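Local coordinates for protein hemolysin BL lytic component L1 (Bacillus cereus, PDB 7NMQ) that serves as a lytic component of the haemolysin BL enterotoxin and probably takes part in forming alpha-helical pores in target-cell membranes, at residues N67-T72 / Q136-K141; I77-R82 / S125-D130. One frame throughout, in Å; residues are numbered along the deposited sequence. Where two conformers were deposited one is given.

Overall arrangement
Contacts 1 and 2 are two levels of one antiparallel helical hairpin, made by helix 45-103 and helix 107-154 within the elongated bundle of this ClyA-like toxin component. Both segments of contact 2 fall between those of contact 1 in the chain, nearer the turn between the helices; the two centres are about 15 Å apart. Trp69 of contact 1 touches Ile77 of contact 2, with Trp69 CH2 3.7 Å from Ile77 CD1, which links the two contacts along helix 45-103. Aromatic packing dominates the first, while the second combines a salt bridge with a small apolar contact. Helices 10-33 and 275-325 flank both, placing the hairpin among the long helices of the bundle.

Contact 1: residues N67-T72 / Q136-K141; sequences NYWLDT and QDFKGK
Trp69 NE1 is hydrogen-bonded to Asp25 OD1 of helix 10-33, which anchors the indole on one side, while the backbone end of the same residue receives the ring of Phe138 from helix 107-154. Helices 45-103 and 107-154 are antiparallel partners in a helical hairpin of the ClyA-like fold, and this contact joins them within the buried part of the bundle. Here the two backbones are well separated, the CA atoms of Trp69 and Phe138 being 8.4 Å apart, and the Phe138 ring spans most of the gap. Its CG lies anti to the backbone N (chi1 -177°), which sends the ring out toward helix 45-103. Tyr68 comes over one face of this ring, off centre: Tyr68 CD2 stands 3.5 Å from Phe138 CD1. The two side chains reach past one another, each from its own helix, with ring planes at 43° and the centroids of the Tyr68 and Phe138 rings 4.9 Å apart, an oblique aromatic pair. Thr72, one turn on, lays its CB over a face of the Tyr68 ring. On another side of helix 107-154, Lys139 NZ forms a salt bridge with Asp298 OD1 of helix 275-325, tying that helix to the rest of the bundle. The far end of Phe138 presses on Trp69 close to the backbone, where CE2 lies at the edge of the indole and Phe138 CZ is 3.9 Å from Trp69 CB.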
loop_
_atom_site.group_PDB
_atom_site.type_symbol
_atom_site.label_atom_id
_atom_site.label_comp_id
_atom_site.label_asym_id
_atom_site.label_seq_id
_atom_site.Cartn_x
_atom_site.Cartn_y
_atom_site.Cartn_z
ATOM N N ASN A 67 -8.654 -0.711 11.799
ATOM C CA ASN A 67 -7.905 -1.647 12.666
ATOM C C ASN A 67 -7.785 -3.015 11.986
ATOM O O ASN A 67 -6.762 -3.673 12.177
ATOM C CB ASN A 67 -8.538 -1.746 14.049
ATOM C CG ASN A 67 -8.137 -0.579 14.916
ATOM O OD1 ASN A 67 -6.956 -0.401 15.198
ATOM N ND2 ASN A 67 -9.082 0.286 15.220
ATOM N N TYR A 68 -8.739 -3.418 11.156
ATOM C CA TYR A 68 -8.642 -4.699 10.428
ATOM C C TYR A 68 -7.473 -4.579 9.456
ATOM O O TYR A 68 -6.699 -5.543 9.331
ATOM C CB TYR A 68 -9.896 -4.995 9.611
ATOM C CG TYR A 68 -9.866 -6.346 8.955
ATOM C CD1 TYR A 68 -10.262 -7.472 9.643
ATOM C CD2 TYR A 68 -9.421 -6.491 7.641
ATOM C CE1 TYR A 68 -10.223 -8.720 9.034
ATOM C CE2 TYR A 68 -9.419 -7.727 7.008
ATOM C CZ TYR A 68 -9.807 -8.841 7.716
ATOM O OH TYR A 68 -9.802 -10.068 7.128
ATOM N N TRP A 69 -7.349 -3.467 8.747
ATOM C CA TRP A 69 -6.165 -3.245 7.868
ATOM C C TRP A 69 -4.915 -3.467 8.712
ATOM O O TRP A 69 -4.011 -4.242 8.312
ATOM C CB TRP A 69 -6.153 -1.866 7.190
ATOM C CG TRP A 69 -4.780 -1.534 6.698
ATOM C CD1 TRP A 69 -3.870 -0.695 7.264
ATOM C CD2 TRP A 69 -4.094 -2.200 5.619
ATOM N NE1 TRP A 69 -2.677 -0.749 6.581
ATOM C CE2 TRP A 69 -2.779 -1.680 5.581
ATOM C CE3 TRP A 69 -4.480 -3.180 4.700
ATOM C CZ2 TRP A 69 -1.851 -2.070 4.616
ATOM C CZ3 TRP A 69 -3.544 -3.578 3.772
ATOM C CH2 TRP A 69 -2.270 -3.028 3.725
ATOM N N LEU A 70 -4.782 -2.744 9.814
ATOM C CA LEU A 70 -3.500 -2.706 10.542
ATOM C C LEU A 70 -3.199 -4.063 11.167
ATOM O O LEU A 70 -2.007 -4.439 11.195
ATOM C CB LEU A 70 -3.526 -1.622 11.623
ATOM C CG LEU A 70 -3.623 -0.168 11.153
ATOM C CD1 LEU A 70 -3.980 0.763 12.328
ATOM C CD2 LEU A 70 -2.340 0.285 10.459
ATOM N N ASP A 71 -4.192 -4.788 11.645
ATOM C CA ASP A 71 -3.945 -5.951 12.509
ATOM C C ASP A 71 -4.130 -7.274 11.768
ATOM O O ASP A 71 -3.582 -8.271 12.247
ATOM C CB ASP A 71 -4.827 -5.931 13.742
ATOM C CG ASP A 71 -4.614 -4.716 14.634
ATOM O OD1 ASP A 71 -3.516 -4.122 14.582
ATOM O OD2 ASP A 71 -5.526 -4.394 15.393
ATOM N N THR A 72 -4.898 -7.296 10.686
ATOM C CA THR A 72 -5.244 -8.566 10.014
ATOM C C THR A 72 -4.827 -8.535 8.537
ATOM O O THR A 72 -4.068 -9.448 8.135
ATOM C CB THR A 72 -6.719 -8.903 10.209
ATOM O OG1 THR A 72 -6.973 -8.899 11.613
ATOM C CG2 THR A 72 -7.092 -10.238 9.591
ATOM N N GLN A 136 -10.112 -8.981 -1.283
ATOM C CA GLN A 136 -11.359 -8.742 -2.028
ATOM C C GLN A 136 -12.499 -8.649 -1.022
ATOM O O GLN A 136 -13.306 -7.708 -1.175
ATOM C CB GLN A 136 -11.592 -9.824 -3.083
ATOM C CG GLN A 136 -12.724 -9.414 -4.017
ATOM C CD GLN A 136 -12.451 -8.047 -4.606
ATOM O OE1 GLN A 136 -13.183 -7.075 -4.393
ATOM N NE2 GLN A 136 -11.382 -7.971 -5.378
ATOM N N ASP A 137 -12.532 -9.537 -0.025
ATOM C CA ASP A 137 -13.568 -9.520 1.033
ATOM C C ASP A 137 -13.496 -8.152 1.752
ATOM O O ASP A 137 -14.531 -7.504 2.002
ATOM C CB ASP A 137 -13.428 -10.671 2.025
ATOM C CG ASP A 137 -13.710 -12.062 1.469
ATOM O OD1 ASP A 137 -14.394 -12.166 0.423
ATOM O OD2 ASP A 137 -13.277 -13.030 2.109
ATOM N N PHE A 138 -12.292 -7.716 2.075
ATOM C CA PHE A 138 -12.085 -6.472 2.819
ATOM C C PHE A 138 -12.489 -5.301 1.946
ATOM O O PHE A 138 -13.141 -4.354 2.415
ATOM C CB PHE A 138 -10.634 -6.378 3.228
ATOM C CG PHE A 138 -10.308 -5.174 4.067
ATOM C CD1 PHE A 138 -11.126 -4.777 5.120
ATOM C CD2 PHE A 138 -9.149 -4.481 3.831
ATOM C CE1 PHE A 138 -10.801 -3.650 5.873
ATOM C CE2 PHE A 138 -8.786 -3.400 4.616
ATOM C CZ PHE A 138 -9.606 -3.016 5.657
ATOM N N LYS A 139 -12.184 -5.337 0.654
ATOM C CA LYS A 139 -12.585 -4.274 -0.286
ATOM C C LYS A 139 -14.107 -4.161 -0.267
ATOM O O LYS A 139 -14.640 -3.029 -0.268
ATOM C CB LYS A 139 -12.033 -4.562 -1.681
ATOM C CG LYS A 139 -11.864 -3.345 -2.540
ATOM C CD LYS A 139 -13.091 -2.812 -3.143
ATOM C CE LYS A 139 -13.891 -3.826 -3.908
ATOM N NZ LYS A 139 -13.122 -4.333 -5.063
ATOM N N GLY A 140 -14.805 -5.277 -0.255
ATOM C CA GLY A 140 -16.275 -5.242 -0.188
ATOM C C GLY A 140 -16.747 -4.510 1.063
ATOM O O GLY A 140 -17.676 -3.667 0.964
ATOM N N LYS A 141 -16.121 -4.763 2.218
ATOM C CA LYS A 141 -16.494 -4.076 3.492
ATOM C C LYS A 141 -16.146 -2.595 3.409
ATOM O O LYS A 141 -16.971 -1.772 3.837
ATOM C CB LYS A 141 -15.782 -4.729 4.678
ATOM C CG LYS A 141 -16.184 -6.163 4.960
ATOM C CD LYS A 141 -17.627 -6.431 5.252
ATOM C CE LYS A 141 -17.935 -7.904 5.476
ATOM N NZ LYS A 141 -17.712 -8.345 6.881
#

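Contact 2: residues I77-R82 / S125-D130; sequences IQKTAR and SKEVTD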
loop_
_atom_site.group_PDB
_atom_site.type_symbol
_atom_site.label_atom_id
_atom_site.label_comp_id
_atom_site.label_asym_id
_atom_site.label_seq_id
_atom_site.Cartn_x
_atom_site.Cartn_y
_atom_site.Cartn_z
ATOM N N ILE A 77 -0.355 -9.404 3.708
ATOM C CA ILE A 77 0.482 -8.844 2.628
ATOM C C ILE A 77 1.944 -8.947 3.036
ATOM O O ILE A 77 2.798 -9.292 2.168
ATOM C CB ILE A 77 0.086 -7.401 2.278
ATOM C CG1 ILE A 77 -1.353 -7.330 1.797
ATOM C CG2 ILE A 77 1.020 -6.831 1.231
ATOM C CD1 ILE A 77 -1.803 -5.958 1.436
ATOM N N GLN A 78 2.268 -8.627 4.275
ATOM C CA GLN A 78 3.673 -8.740 4.747
ATOM C C GLN A 78 4.170 -10.184 4.615
ATOM O O GLN A 78 5.382 -10.357 4.309
ATOM C CB GLN A 78 3.770 -8.278 6.193
ATOM C CG GLN A 78 3.556 -6.780 6.288
ATOM C CD GLN A 78 3.406 -6.296 7.702
ATOM O OE1 GLN A 78 2.927 -7.019 8.559
ATOM N NE2 GLN A 78 3.750 -5.036 7.926
ATOM N N LYS A 79 3.326 -11.186 4.844
ATOM C CA LYS A 79 3.744 -12.617 4.709
ATOM C C LYS A 79 4.093 -12.861 3.240
ATOM O O LYS A 79 4.973 -13.725 2.993
ATOM C CB LYS A 79 2.659 -13.564 5.199
ATOM C CG LYS A 79 2.934 -15.045 5.079
ATOM C CD LYS A 79 4.049 -15.520 5.911
ATOM C CE LYS A 79 3.990 -17.017 6.148
ATOM N NZ LYS A 79 3.868 -17.785 4.883
ATOM N N THR A 80 3.436 -12.229 2.283
ATOM C CA THR A 80 3.754 -12.389 0.840
ATOM C C THR A 80 5.226 -11.988 0.658
ATOM O O THR A 80 5.974 -12.605 -0.087
ATOM C CB THR A 80 2.784 -11.548 -0.002
ATOM O OG1 THR A 80 1.448 -11.929 0.359
ATOM C CG2 THR A 80 3.046 -11.715 -1.481
ATOM N N ALA A 81 5.646 -10.884 1.285
ATOM C CA ALA A 81 7.046 -10.418 1.219
ATOM C C ALA A 81 7.958 -11.395 1.970
ATOM O O ALA A 81 9.076 -11.657 1.498
ATOM C CB ALA A 81 7.235 -9.013 1.712
ATOM N N ARG A 82 7.556 -11.872 3.144
ATOM C CA ARG A 82 8.357 -12.832 3.923
ATOM C C ARG A 82 8.594 -14.075 3.051
ATOM O O ARG A 82 9.681 -14.648 3.132
ATOM C CB ARG A 82 7.618 -13.186 5.222
ATOM C CG ARG A 82 8.310 -14.206 6.112
ATOM C CD ARG A 82 9.782 -13.952 6.373
ATOM N NE ARG A 82 9.960 -12.655 6.982
ATOM C CZ ARG A 82 11.115 -12.069 7.284
ATOM N NH1 ARG A 82 12.277 -12.658 7.042
ATOM N NH2 ARG A 82 11.079 -10.866 7.844
ATOM N N SER A 125 2.778 -19.146 -4.789
ATOM C CA SER A 125 1.731 -18.687 -5.721
ATOM C C SER A 125 0.361 -18.933 -5.088
ATOM O O SER A 125 -0.508 -18.025 -5.122
ATOM C CB SER A 125 1.842 -19.394 -7.031
ATOM O OG SER A 125 0.723 -19.052 -7.819
ATOM N N LYS A 126 0.159 -20.114 -4.518
ATOM C CA LYS A 126 -1.153 -20.485 -3.932
ATOM C C LYS A 126 -1.474 -19.531 -2.767
ATOM O O LYS A 126 -2.658 -19.122 -2.594
ATOM C CB LYS A 126 -1.172 -21.939 -3.463
ATOM C CG LYS A 126 -2.531 -22.481 -3.062
ATOM C CD LYS A 126 -2.451 -23.903 -2.503
ATOM C CE LYS A 126 -3.757 -24.344 -1.878
ATOM N NZ LYS A 126 -4.777 -24.638 -2.914
ATOM N N GLU A 127 -0.478 -19.196 -1.953
ATOM C CA GLU A 127 -0.674 -18.324 -0.778
ATOM C C GLU A 127 -1.105 -16.939 -1.248
ATOM O O GLU A 127 -1.977 -16.335 -0.580
ATOM C CB GLU A 127 0.554 -18.215 0.103
ATOM C CG GLU A 127 0.814 -19.474 0.923
ATOM C CD GLU A 127 1.736 -19.287 2.125
ATOM O OE1 GLU A 127 1.978 -18.096 2.589
ATOM O OE2 GLU A 127 2.186 -20.325 2.637
ATOM N N VAL A 128 -0.568 -16.436 -2.355
ATOM C CA VAL A 128 -0.982 -15.092 -2.829
ATOM C C VAL A 128 -2.467 -15.142 -3.157
ATOM O O VAL A 128 -3.165 -14.164 -2.875
ATOM C CB VAL A 128 -0.196 -14.550 -4.038
ATOM C CG1 VAL A 128 -0.737 -13.207 -4.496
ATOM C CG2 VAL A 128 1.253 -14.412 -3.710
ATOM N N THR A 129 -2.961 -16.182 -3.811
ATOM C CA THR A 129 -4.396 -16.329 -4.138
ATOM C C THR A 129 -5.232 -16.131 -2.874
ATOM O O THR A 129 -6.266 -15.413 -2.932
ATOM C CB THR A 129 -4.701 -17.690 -4.754
ATOM O OG1 THR A 129 -4.043 -17.623 -6.015
ATOM C CG2 THR A 129 -6.184 -17.951 -4.882
ATOM N N ASP A 130 -4.804 -16.713 -1.761
ATOM C CA ASP A 130 -5.554 -16.601 -0.480
ATOM C C ASP A 130 -5.548 -15.153 0.025
ATOM O O ASP A 130 -6.557 -14.674 0.560
ATOM C CB ASP A 130 -4.981 -17.534 0.584
ATOM C CG ASP A 130 -5.153 -19.002 0.214
ATOM O OD1 ASP A 130 -5.992 -19.301 -0.701
ATOM O OD2 ASP A 130 -4.462 -19.826 0.824
HETATM O O HOH W 1 4.753 -20.325 3.231
#
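Lys79 and Glu127 carry the polar half of this contact, a salt bridge across the antiparallel hairpin of helices 45-103 and 107-154 in the toxin's helical bundle. Lys79 NZ donates to Glu127 OE1 at 3.0 Å, meeting the syn lone pair, on the side of OE2. The lysine chain bends at chi2 (65°) and again at chi4, folding its ammonium group round to the carboxylate, which Glu127 holds out on a chain extended beyond CG. Asn83, one turn further along helix 45-103, grips both partners: its OD1 accepts from Lys79 NZ, and its ND2 donates to Glu127 OE1. A water molecule adds a second link, donating to Glu127 OE2 at 2.6 Å and accepting a weak bond from Lys79 NZ.

The apolar half is small and buried. The side chains of Thr80 and Val128 run nearly perpendicular to each other and meet through methyl groups, Thr80 CG2 lying 3.9 Å from Val128 CG2, where the CA atoms of the two residues are 6.6 Å apart. Leu304 and Ile307 of helix 275-325 and Val131 also touch Thr80. The Thr80 hydroxyl is held beside the backbone N (chi1 -55°), and OG1 hydrogen-bonds to the carbonyl O of Gln76.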